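PDB 5JOZ: Non-reducing end alpha-L-arabinofuranosidase BoGH43B from Bacteroides ovatus, which removes terminal non-reducing alpha-L-arabinofuranosyl residues from xyloglucan side branches, turning 'S' units into 'X' units during xyloglucan breakdown. Local coordinates for residues 33-38 / 322-327; 327-332 / 355-360. All coordinates share one frame; numbering follows the deposited sequence.

Contact 1. Residues 33-38 / 322-327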
loop_
_atom_site.group_PDB
_atom_site.type_symbol
_atom_site.label_atom_id
_atom_site.label_comp_id
_atom_site.label_asym_id
_atom_site.label_seq_id
_atom_site.Cartn_x
_atom_site.Cartn_y
_atom_site.Cartn_z
ATOM N N PHE A 33 2.501 4.088 4.406
ATOM C CA PHE A 33 3.462 5.194 4.415
ATOM C C PHE A 33 2.733 6.546 4.599
ATOM O O PHE A 33 1.972 6.690 5.567
ATOM C CB PHE A 33 4.389 5.062 3.196
ATOM C CG PHE A 33 5.152 3.772 3.207
ATOM C CD1 PHE A 33 6.306 3.647 3.965
ATOM C CD2 PHE A 33 4.660 2.650 2.573
ATOM C CE1 PHE A 33 6.986 2.437 4.044
ATOM C CE2 PHE A 33 5.333 1.440 2.647
ATOM C CZ PHE A 33 6.498 1.333 3.382
ATOM N N GLU A 34 2.891 7.500 3.691
ATOM C CA GLU A 34 2.280 8.829 3.882
ATOM C C GLU A 34 0.780 8.895 3.548
ATOM O O GLU A 34 0.188 9.976 3.668
ATOM C CB GLU A 34 3.026 9.914 3.075
ATOM C CG GLU A 34 2.676 9.990 1.587
ATOM C CD GLU A 34 3.524 9.101 0.696
ATOM O OE1 GLU A 34 4.117 8.111 1.206
ATOM O OE2 GLU A 34 3.606 9.405 -0.523
ATOM N N TYR A 35 0.176 7.780 3.109
ATOM C CA TYR A 35 -1.205 7.808 2.599
ATOM C C TYR A 35 -2.258 7.569 3.663
ATOM O O TYR A 35 -2.057 6.737 4.553
ATOM C CB TYR A 35 -1.371 6.817 1.454
ATOM C CG TYR A 35 -0.608 7.237 0.220
ATOM C CD1 TYR A 35 -1.038 8.314 -0.562
ATOM C CD2 TYR A 35 0.541 6.562 -0.170
ATOM C CE1 TYR A 35 -0.340 8.706 -1.701
ATOM C CE2 TYR A 35 1.238 6.935 -1.312
ATOM C CZ TYR A 35 0.801 8.016 -2.069
ATOM O OH TYR A 35 1.519 8.382 -3.184
ATOM N N PHE A 36 -3.377 8.305 3.558
ATOM C CA PHE A 36 -4.484 8.260 4.529
ATOM C C PHE A 36 -5.781 7.935 3.796
ATOM O O PHE A 36 -5.987 8.433 2.696
ATOM C CB PHE A 36 -4.631 9.614 5.232
ATOM C CG PHE A 36 -5.675 9.635 6.319
ATOM C CD1 PHE A 36 -5.344 9.294 7.623
ATOM C CD2 PHE A 36 -6.985 10.015 6.047
ATOM C CE1 PHE A 36 -6.305 9.319 8.625
ATOM C CE2 PHE A 36 -7.953 10.049 7.047
ATOM C CZ PHE A 36 -7.611 9.701 8.339
ATOM N N PRO A 37 -6.659 7.112 4.353
ATOM C CA PRO A 37 -6.448 6.340 5.573
ATOM C C PRO A 37 -5.333 5.265 5.470
ATOM O O PRO A 37 -4.939 4.837 4.375
ATOM C CB PRO A 37 -7.824 5.734 5.837
ATOM C CG PRO A 37 -8.518 5.707 4.519
ATOM C CD PRO A 37 -7.986 6.879 3.757
ATOM N N GLY A 38 -4.798 4.895 6.621
ATOM C CA GLY A 38 -3.622 4.028 6.686
ATOM C C GLY A 38 -4.034 2.606 6.952
ATOM O O GLY A 38 -5.102 2.369 7.529
ATOM N N ASP A 322 -11.443 2.889 -1.595
ATOM C CA ASP A 322 -10.223 2.927 -2.416
ATOM C C ASP A 322 -9.616 4.342 -2.487
ATOM O O ASP A 322 -8.405 4.484 -2.726
ATOM C CB ASP A 322 -10.491 2.436 -3.865
ATOM C CG ASP A 322 -10.886 0.948 -3.952
ATOM O OD1 ASP A 322 -10.068 0.068 -3.630
ATOM O OD2 ASP A 322 -12.019 0.653 -4.383
ATOM N N TRP A 323 -10.442 5.381 -2.308
ATOM C CA TRP A 323 -9.958 6.774 -2.383
ATOM C C TRP A 323 -9.020 7.093 -1.234
ATOM O O TRP A 323 -9.246 6.684 -0.090
ATOM C CB TRP A 323 -11.110 7.778 -2.474
ATOM C CG TRP A 323 -11.823 7.654 -3.788
ATOM C CD1 TRP A 323 -13.103 7.241 -4.000
ATOM C CD2 TRP A 323 -11.259 7.894 -5.076
ATOM N NE1 TRP A 323 -13.380 7.230 -5.346
ATOM C CE2 TRP A 323 -12.261 7.626 -6.029
ATOM C CE3 TRP A 323 -9.999 8.322 -5.517
ATOM C CZ2 TRP A 323 -12.041 7.765 -7.400
ATOM C CZ3 TRP A 323 -9.781 8.461 -6.873
ATOM C CH2 TRP A 323 -10.795 8.186 -7.803
ATOM N N THR A 324 -7.958 7.821 -1.567
ATOM C CA THR A 324 -6.801 7.965 -0.698
ATOM C C THR A 324 -6.239 9.393 -0.737
ATOM O O THR A 324 -6.155 10.009 -1.803
ATOM C CB THR A 324 -5.697 6.970 -1.136
ATOM O OG1 THR A 324 -6.277 5.680 -1.365
ATOM C CG2 THR A 324 -4.653 6.833 -0.068
ATOM N N PHE A 325 -5.821 9.874 0.434
ATOM C CA PHE A 325 -5.287 11.226 0.634
ATOM C C PHE A 325 -3.802 11.187 0.969
ATOM O O PHE A 325 -3.282 10.147 1.369
ATOM C CB PHE A 325 -6.028 11.898 1.792
ATOM C CG PHE A 325 -7.498 11.960 1.598
ATOM C CD1 PHE A 325 -8.306 10.866 1.934
ATOM C CD2 PHE A 325 -8.092 13.094 1.069
ATOM C CE1 PHE A 325 -9.685 10.901 1.736
ATOM C CE2 PHE A 325 -9.470 13.141 0.877
ATOM C CZ PHE A 325 -10.262 12.043 1.205
ATOM N N ILE A 326 -3.138 12.329 0.813
ATOM C CA ILE A 326 -1.747 12.516 1.234
ATOM C C ILE A 326 -1.703 13.157 2.640
ATOM O O ILE A 326 -2.185 14.278 2.828
ATOM C CB ILE A 326 -0.981 13.395 0.237
ATOM C CG1 ILE A 326 -0.997 12.749 -1.167
ATOM C CG2 ILE A 326 0.445 13.596 0.732
ATOM C CD1 ILE A 326 -0.392 13.586 -2.281
ATOM N N ARG A 327 -1.133 12.437 3.612
ATOM C CA ARG A 327 -1.071 12.869 5.032
ATOM C C ARG A 327 -2.471 13.138 5.586
ATOM O O ARG A 327 -3.411 12.514 5.110
ATOM C CB ARG A 327 -0.107 14.039 5.194
ATOM C CG ARG A 327 1.248 13.732 4.575
ATOM C CD ARG A 327 2.322 14.733 4.968
ATOM N NE ARG A 327 3.548 14.476 4.216
ATOM C CZ ARG A 327 3.727 14.773 2.928
ATOM N NH1 ARG A 327 2.782 15.407 2.230
ATOM N NH2 ARG A 327 4.876 14.461 2.328
#
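W323 brings its carbonyl O near P37 CD. Next along 322-327, the hydroxyl of T324 turns back within its own segment, where OG1 donates to the carbonyl O of D322. With chi1 at -46°, CG2 is anti to the backbone N. T324 CG2 reaches Y35 CB at 3.6 Å, and the two side chains cross at about a right angle. This methyl also lies near the carbonyl O of F36.

F325 makes both bonds of a hydrogen-bonded antiparallel pair with F36. F325 N donates to F36 O over 2.7 Å, and the donor lies almost along the C=O axis. F36 N returns a bond to F325 O, from above the carbonyl plane. F325 O also receives a CH contact from Y35 CA at 3.4 Å. The F325 ring turns its edge to F36 O, which lies in the ring plane, and P37 CD is at this edge too. The peptide bond before P37 is cis.

I326 faces Y35 in the next, non-hydrogen-bonded pair. The side chains lie side by side and point the same way, with I326 CG1 4.1 Å from Y35 CE1. E34 CD sits over one face of the Y35 ring, toward its rim. The Y35 hydroxyl and the E34 carboxylate both bind R392.

R327 N closes the ladder with a bond to E34 O of 2.8 Å, nearly along the C=O axis. R327 O lies 3.1 Å from F36 CB. The F36 ring leads away from this segment, CG being anti to its backbone N (chi1 -176°).

This buried two-stranded antiparallel ladder joins two domains. Strand 35-36 belongs to the five-bladed GH43 beta-propeller, and strand 325-326 to the C-terminal concanavalin A-like beta-sandwich.

Contact 2. Residues 327-332 / 355-360; sequences RNPAHS and NDSPSF
The guanidinium of R327 lies flat on N355, and this is the tight end of the contact. The R327 chain is extended from CG to NE and runs alongside the backbone of N355 and D356. N355 CA sits 3.5 Å above the guanidinium plane, over its centre. The N355 amide is stacked almost parallel to the guanidinium, 14° apart. R327 NH1 donates to D356 O over 2.7 Å. That oxygen lies near the guanidinium plane, and the donor lies in the carbonyl plane. R327 NE binds C68 O, and NH2 forms a salt bridge with D395. These bonds fix the rotation of the group and would partly offset its charge.

S357 fills the middle. S357 OG is anti to the backbone N; it hydrogen-bonds to I326 O and lies 3.4 Å from P329 CA. S357 CB is 3.3 Å from N328 O.

Beyond P329 the segments part. Exposed A330 is tied to S357 through a water. A330 N donates to this water over 2.8 Å, and the water donates to S357 O at 3.1 Å.

The loop 327-332 leads from strand 325-326 to strand 334-335. Residues 355-360 run into strand 359-364, and P358 packs on I326 of strand 325-326. On the catalytic-domain side, N328 binds N63 and L65, and N355 ND2 bonds to G67 O.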
loop_
_atom_site.group_PDB
_atom_site.type_symbol
_atom_site.label_atom_id
_atom_site.label_comp_id
_atom_site.label_asym_id
_atom_site.label_seq_id
_atom_site.Cartn_x
_atom_site.Cartn_y
_atom_site.Cartn_z
ATOM N N ARG A 327 -1.133 12.437 3.612
ATOM C CA ARG A 327 -1.071 12.869 5.032
ATOM C C ARG A 327 -2.471 13.138 5.586
ATOM O O ARG A 327 -3.411 12.514 5.110
ATOM C CB ARG A 327 -0.107 14.039 5.194
ATOM C CG ARG A 327 1.248 13.732 4.575
ATOM C CD ARG A 327 2.322 14.733 4.968
ATOM N NE ARG A 327 3.548 14.476 4.216
ATOM C CZ ARG A 327 3.727 14.773 2.928
ATOM N NH1 ARG A 327 2.782 15.407 2.230
ATOM N NH2 ARG A 327 4.876 14.461 2.328
ATOM N N ASN A 328 -2.631 14.029 6.570
ATOM C CA ASN A 328 -3.933 14.249 7.219
ATOM C C ASN A 328 -4.809 15.305 6.502
ATOM O O ASN A 328 -4.541 16.504 6.601
ATOM C CB ASN A 328 -3.717 14.642 8.673
ATOM C CG ASN A 328 -2.987 13.560 9.454
ATOM O OD1 ASN A 328 -1.819 13.713 9.828
ATOM N ND2 ASN A 328 -3.664 12.443 9.671
ATOM N N PRO A 329 -5.861 14.863 5.779
ATOM C CA PRO A 329 -6.646 15.810 5.004
ATOM C C PRO A 329 -7.605 16.658 5.849
ATOM O O PRO A 329 -8.332 16.126 6.681
ATOM C CB PRO A 329 -7.434 14.895 4.051
ATOM C CG PRO A 329 -7.646 13.664 4.850
ATOM C CD PRO A 329 -6.343 13.482 5.576
ATOM N N ALA A 330 -7.607 17.970 5.625
ATOM C CA ALA A 330 -8.655 18.825 6.193
ATOM C C ALA A 330 -9.917 18.649 5.345
ATOM O O ALA A 330 -9.884 18.865 4.130
ATOM C CB ALA A 330 -8.218 20.279 6.218
ATOM N N HIS A 331 -11.025 18.258 5.977
ATOM C CA HIS A 331 -12.269 18.008 5.250
ATOM C C HIS A 331 -12.765 19.278 4.540
ATOM O O HIS A 331 -13.585 19.177 3.635
ATOM C CB HIS A 331 -13.372 17.450 6.174
ATOM C CG HIS A 331 -14.397 16.598 5.471
ATOM N ND1 HIS A 331 -14.880 16.881 4.209
ATOM C CD2 HIS A 331 -15.040 15.475 5.873
ATOM C CE1 HIS A 331 -15.766 15.963 3.861
ATOM N NE2 HIS A 331 -15.879 15.098 4.851
ATOM N N SER A 332 -12.282 20.455 4.948
ATOM C CA SER A 332 -12.595 21.697 4.248
ATOM C C SER A 332 -12.225 21.731 2.741
ATOM O O SER A 332 -12.788 22.547 2.014
ATOM C CB SER A 332 -11.970 22.912 4.969
ATOM O OG SER A 332 -10.567 22.772 5.116
ATOM N N ASN A 355 5.327 19.188 3.242
ATOM C CA ASN A 355 4.902 17.965 3.908
ATOM C C ASN A 355 3.656 18.218 4.786
ATOM O O ASN A 355 3.705 18.118 6.010
ATOM C CB ASN A 355 6.060 17.385 4.746
ATOM C CG ASN A 355 7.205 16.844 3.898
ATOM O OD1 ASN A 355 7.180 16.899 2.667
ATOM N ND2 ASN A 355 8.218 16.304 4.566
ATOM N N ASP A 356 2.548 18.589 4.157
ATOM C CA ASP A 356 1.226 18.421 4.780
ATOM C C ASP A 356 0.278 17.871 3.709
ATOM O O ASP A 356 0.715 17.025 2.935
ATOM C CB ASP A 356 0.746 19.678 5.544
ATOM C CG ASP A 356 0.626 20.897 4.677
ATOM O OD1 ASP A 356 1.262 20.940 3.596
ATOM O OD2 ASP A 356 -0.104 21.820 5.104
ATOM N N SER A 357 -0.984 18.297 3.658
ATOM C CA SER A 357 -1.986 17.608 2.850
ATOM C C SER A 357 -2.543 18.487 1.729
ATOM O O SER A 357 -3.452 19.299 1.967
ATOM C CB SER A 357 -3.112 17.100 3.742
ATOM O OG SER A 357 -3.963 16.224 3.030
ATOM N N PRO A 358 -2.021 18.311 0.492
ATOM C CA PRO A 358 -2.608 18.984 -0.659
ATOM C C PRO A 358 -3.980 18.411 -1.021
ATOM O O PRO A 358 -4.280 17.273 -0.672
ATOM C CB PRO A 358 -1.601 18.716 -1.781
ATOM C CG PRO A 358 -0.855 17.505 -1.373
ATOM C CD PRO A 358 -0.976 17.344 0.101
ATOM N N SER A 359 -4.801 19.200 -1.707
ATOM C CA SER A 359 -6.111 18.742 -2.168
ATOM C C SER A 359 -5.963 17.687 -3.300
ATOM O O SER A 359 -6.110 17.972 -4.494
ATOM C CB SER A 359 -6.969 19.935 -2.606
ATOM O OG SER A 359 -6.967 20.955 -1.610
ATOM N N PHE A 360 -5.655 16.470 -2.879
ATOM C CA PHE A 360 -5.400 15.340 -3.760
ATOM C C PHE A 360 -6.217 14.179 -3.225
ATOM O O PHE A 360 -6.246 13.954 -2.014
ATOM C CB PHE A 360 -3.906 14.981 -3.744
ATOM C CG PHE A 360 -3.571 13.692 -4.459
ATOM C CD1 PHE A 360 -3.670 12.462 -3.805
ATOM C CD2 PHE A 360 -3.129 13.710 -5.771
ATOM C CE1 PHE A 360 -3.357 11.289 -4.453
ATOM C CE2 PHE A 360 -2.812 12.538 -6.431
ATOM C CZ PHE A 360 -2.928 11.326 -5.771
HETATM O O HOH W 1 -5.698 19.365 4.097
#

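R327 belongs to both contacts, its backbone serving contact 1 and its side chain contact 2. The two centres are 10 Å apart. S357 OG makes a probable hydrogen bond to I326 O at 2.6 Å, joining 355-360 to strand 325-326. Packing adds to this, with F36 CD2 3.6 Å from P329 CD and I326 CG1 3.8 Å from F360 CD1. In contact 1 the E34 side chain is about 11 Å from that of D16, the inferred proton acceptor. The W323 side chain of the same contact is about 11 Å from the calcium ion. Contact 2 lies away from the annotated sites.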